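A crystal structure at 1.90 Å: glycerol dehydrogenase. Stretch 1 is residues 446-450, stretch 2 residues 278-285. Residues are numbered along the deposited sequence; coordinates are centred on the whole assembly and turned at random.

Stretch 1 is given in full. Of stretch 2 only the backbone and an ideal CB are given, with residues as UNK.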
# COMPACT_ATOMS: atom_id res chain seq x y z
N THR B 446 -21.31 37.12 -12.81
CA THR B 446 -21.50 36.25 -13.96
C THR B 446 -21.95 34.86 -13.51
O THR B 446 -21.76 34.47 -12.36
CB THR B 446 -20.20 36.11 -14.78
OG1 THR B 446 -19.14 35.64 -13.92
CG2 THR B 446 -19.79 37.45 -15.37
N ASP B 447 -22.55 34.12 -14.43
CA ASP B 447 -23.04 32.77 -14.16
C ASP B 447 -21.84 31.80 -14.14
O ASP B 447 -21.16 31.65 -15.14
CB ASP B 447 -24.03 32.35 -15.25
CG ASP B 447 -24.54 30.94 -15.09
OD1 ASP B 447 -25.13 30.41 -16.05
OD2 ASP B 447 -24.35 30.34 -14.00
N ILE B 448 -21.60 31.15 -13.00
CA ILE B 448 -20.47 30.23 -12.92
C ILE B 448 -20.77 28.85 -13.50
O ILE B 448 -19.90 27.98 -13.52
CB ILE B 448 -19.98 30.03 -11.46
CG1 ILE B 448 -21.11 29.50 -10.58
CG2 ILE B 448 -19.42 31.34 -10.93
CD1 ILE B 448 -20.67 29.11 -9.18
N HIS B 449 -22.00 28.64 -13.96
CA HIS B 449 -22.36 27.35 -14.54
C HIS B 449 -21.52 27.11 -15.79
O HIS B 449 -21.36 28.01 -16.62
CB HIS B 449 -23.85 27.30 -14.90
CG HIS B 449 -24.32 25.94 -15.31
ND1 HIS B 449 -23.98 25.37 -16.52
CD2 HIS B 449 -25.07 25.03 -14.66
CE1 HIS B 449 -24.51 24.16 -16.59
NE2 HIS B 449 -25.17 23.92 -15.48
N PRO B 450 -20.96 25.90 -15.93
CA PRO B 450 -20.14 25.57 -17.10
C PRO B 450 -20.82 25.91 -18.42
O PRO B 450 -20.09 26.23 -19.39
CB PRO B 450 -19.88 24.07 -16.93
CG PRO B 450 -21.06 23.60 -16.11
CD PRO B 450 -21.19 24.71 -15.10
OXT PRO B 450 -22.07 25.84 -18.48
N UNK B 278 -22.73 20.09 -5.07
CA UNK B 278 -23.77 20.92 -4.44
C UNK B 278 -23.79 22.28 -5.15
O UNK B 278 -24.84 22.85 -5.41
CB UNK B 278 -23.52 21.09 -2.94
N UNK B 279 -22.60 22.79 -5.44
CA UNK B 279 -22.49 24.07 -6.14
C UNK B 279 -23.17 23.98 -7.51
O UNK B 279 -23.97 24.85 -7.88
CB UNK B 279 -21.02 24.47 -6.30
N UNK B 280 -22.84 22.95 -8.28
CA UNK B 280 -23.45 22.76 -9.59
C UNK B 280 -24.96 22.61 -9.44
O UNK B 280 -25.74 23.18 -10.21
CB UNK B 280 -22.85 21.54 -10.29
N UNK B 281 -25.39 21.83 -8.45
CA UNK B 281 -26.81 21.62 -8.20
C UNK B 281 -27.53 22.94 -7.91
O UNK B 281 -28.57 23.24 -8.51
CB UNK B 281 -27.00 20.65 -7.03
N UNK B 282 -26.98 23.72 -6.98
CA UNK B 282 -27.55 25.02 -6.59
C UNK B 282 -27.65 25.90 -7.84
O UNK B 282 -28.69 26.53 -8.10
CB UNK B 282 -26.70 25.70 -5.51
N UNK B 283 -26.57 25.96 -8.62
CA UNK B 283 -26.55 26.76 -9.84
C UNK B 283 -27.66 26.34 -10.80
O UNK B 283 -28.33 27.19 -11.41
CB UNK B 283 -25.19 26.64 -10.53
N UNK B 284 -27.88 25.04 -10.94
CA UNK B 284 -28.90 24.51 -11.84
C UNK B 284 -30.28 24.54 -11.19
O UNK B 284 -31.29 24.23 -11.83
CB UNK B 284 -28.55 23.08 -12.26
N UNK B 285 -30.33 24.91 -9.91
CA UNK B 285 -31.60 24.98 -9.21
C UNK B 285 -32.22 23.64 -8.85
O UNK B 285 -33.43 23.55 -8.67
CB UNK B 285 -32.59 25.77 -10.06

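Stretch 2 covers the end of a helix and the residue that follows it, and stretch 1 is the C-terminal tail of the same chain, without regular structure. The tail lies along one side of the helix, so only some helical positions meet it.

Position 278 has helical backbone angles, and nothing of stretch 1 lies within 5.5 Å of its ideal CB. The tail sets no demand here, and many residues would suit. The deposited residue is Ala 278. Ala 278 O accepts a backbone hydrogen bond from N of position 282, at 2.8 Å.

Position 279 points its CA-to-CB bond sideways to the tail. The ideal CB is 5.5 Å from CD1 of Ile 448, a methyl at the end of an apolar side chain. An aliphatic residue of moderate length, such as valine, isoleucine or leucine, would suit. It is Ile 279, with chi1 m and chi2 t. Its CG2 meets Ile 448 CD1 at 4.0 Å, an apolar contact.

Position 280 also points sideways, and no tail atom is within 5.5 Å of its ideal CB. A longer side chain could reach the ring of Pro 450, which offers carbon, so leucine or methionine would suit. It is Leu 280. Its CD2 packs on Pro 450 CD at 3.8 Å.

Positions 281 and 282 are out of reach of the tail, which therefore cannot choose between polar and apolar residues. They are Ser 281 and Asn 282; Asn 282 ND2 is hydrogen-bonded elsewhere in the structure.

Position 283 is the centre of the contact. Its CA-to-CB bond points toward the tail. The CA of position 283 is 6.3 Å from His 449 CA. The ideal CB lies 4.4 Å from His 449 CD2, 5.0 Å from Ile 448 CG1 and 5.1 Å from Asp 447 OD2. Space is limited and the surroundings are mixed, so a compact residue fits best: alanine, serine, threonine or valine. It is Thr 283, chi1 m. CG2 sits 3.4 Å from His 449 CB, at the edge of the imidazole ring, and 3.7 Å from Asp 447 OD2. That carboxylate oxygen already accepts a hydrogen bond from His 449 N, at 2.9 Å. The Thr 283 hydroxyl turns back to its own helix: OG1 donates to Ile 279 O at 2.9 Å. No hydrogen bond crosses between the stretches.

Position 284 points sideways, with its ideal CB 4.7 Å from His 449 CD2. A long side chain, such as lysine, arginine or glutamine, could extend beside the imidazole. It is Arg 284. Its NH1 lies 4.0 Å from His 449 NE2, a contact without a hydrogen bond; both atoms are hydrogen-bonded elsewhere in the structure.

Position 285 has phi 74°, which favours glycine, and no tail atom is near. It is Gly 285, closing the helix in a Schellman motif. Its N donates to Asn 282 O at 2.9 Å.

Stretch 2 (278-285) AILSNTRG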
# COMPACT_ATOMS: atom_id res chain seq x y z
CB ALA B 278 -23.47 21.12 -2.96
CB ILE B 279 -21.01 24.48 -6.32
CG1 ILE B 279 -20.41 24.88 -4.97
CG2 ILE B 279 -20.90 25.62 -7.32
CD1 ILE B 279 -18.92 25.20 -5.01
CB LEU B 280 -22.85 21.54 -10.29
CG LEU B 280 -21.37 21.69 -10.70
CD1 LEU B 280 -20.79 20.35 -11.09
CD2 LEU B 280 -21.27 22.67 -11.87
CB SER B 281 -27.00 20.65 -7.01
OG SER B 281 -26.58 19.34 -7.35
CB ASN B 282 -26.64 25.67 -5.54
CG ASN B 282 -27.26 26.89 -4.86
OD1 ASN B 282 -26.68 27.43 -3.91
ND2 ASN B 282 -28.43 27.32 -5.32
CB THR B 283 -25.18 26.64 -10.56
OG1 THR B 283 -24.14 27.10 -9.69
CG2 THR B 283 -25.17 27.47 -11.82
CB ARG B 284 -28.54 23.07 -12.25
CG ARG B 284 -29.38 22.47 -13.38
CD ARG B 284 -29.23 23.27 -14.67
NE ARG B 284 -29.94 22.68 -15.80
CZ ARG B 284 -29.41 21.81 -16.65
NH1 ARG B 284 -28.15 21.42 -16.51
NH2 ARG B 284 -30.14 21.34 -17.66
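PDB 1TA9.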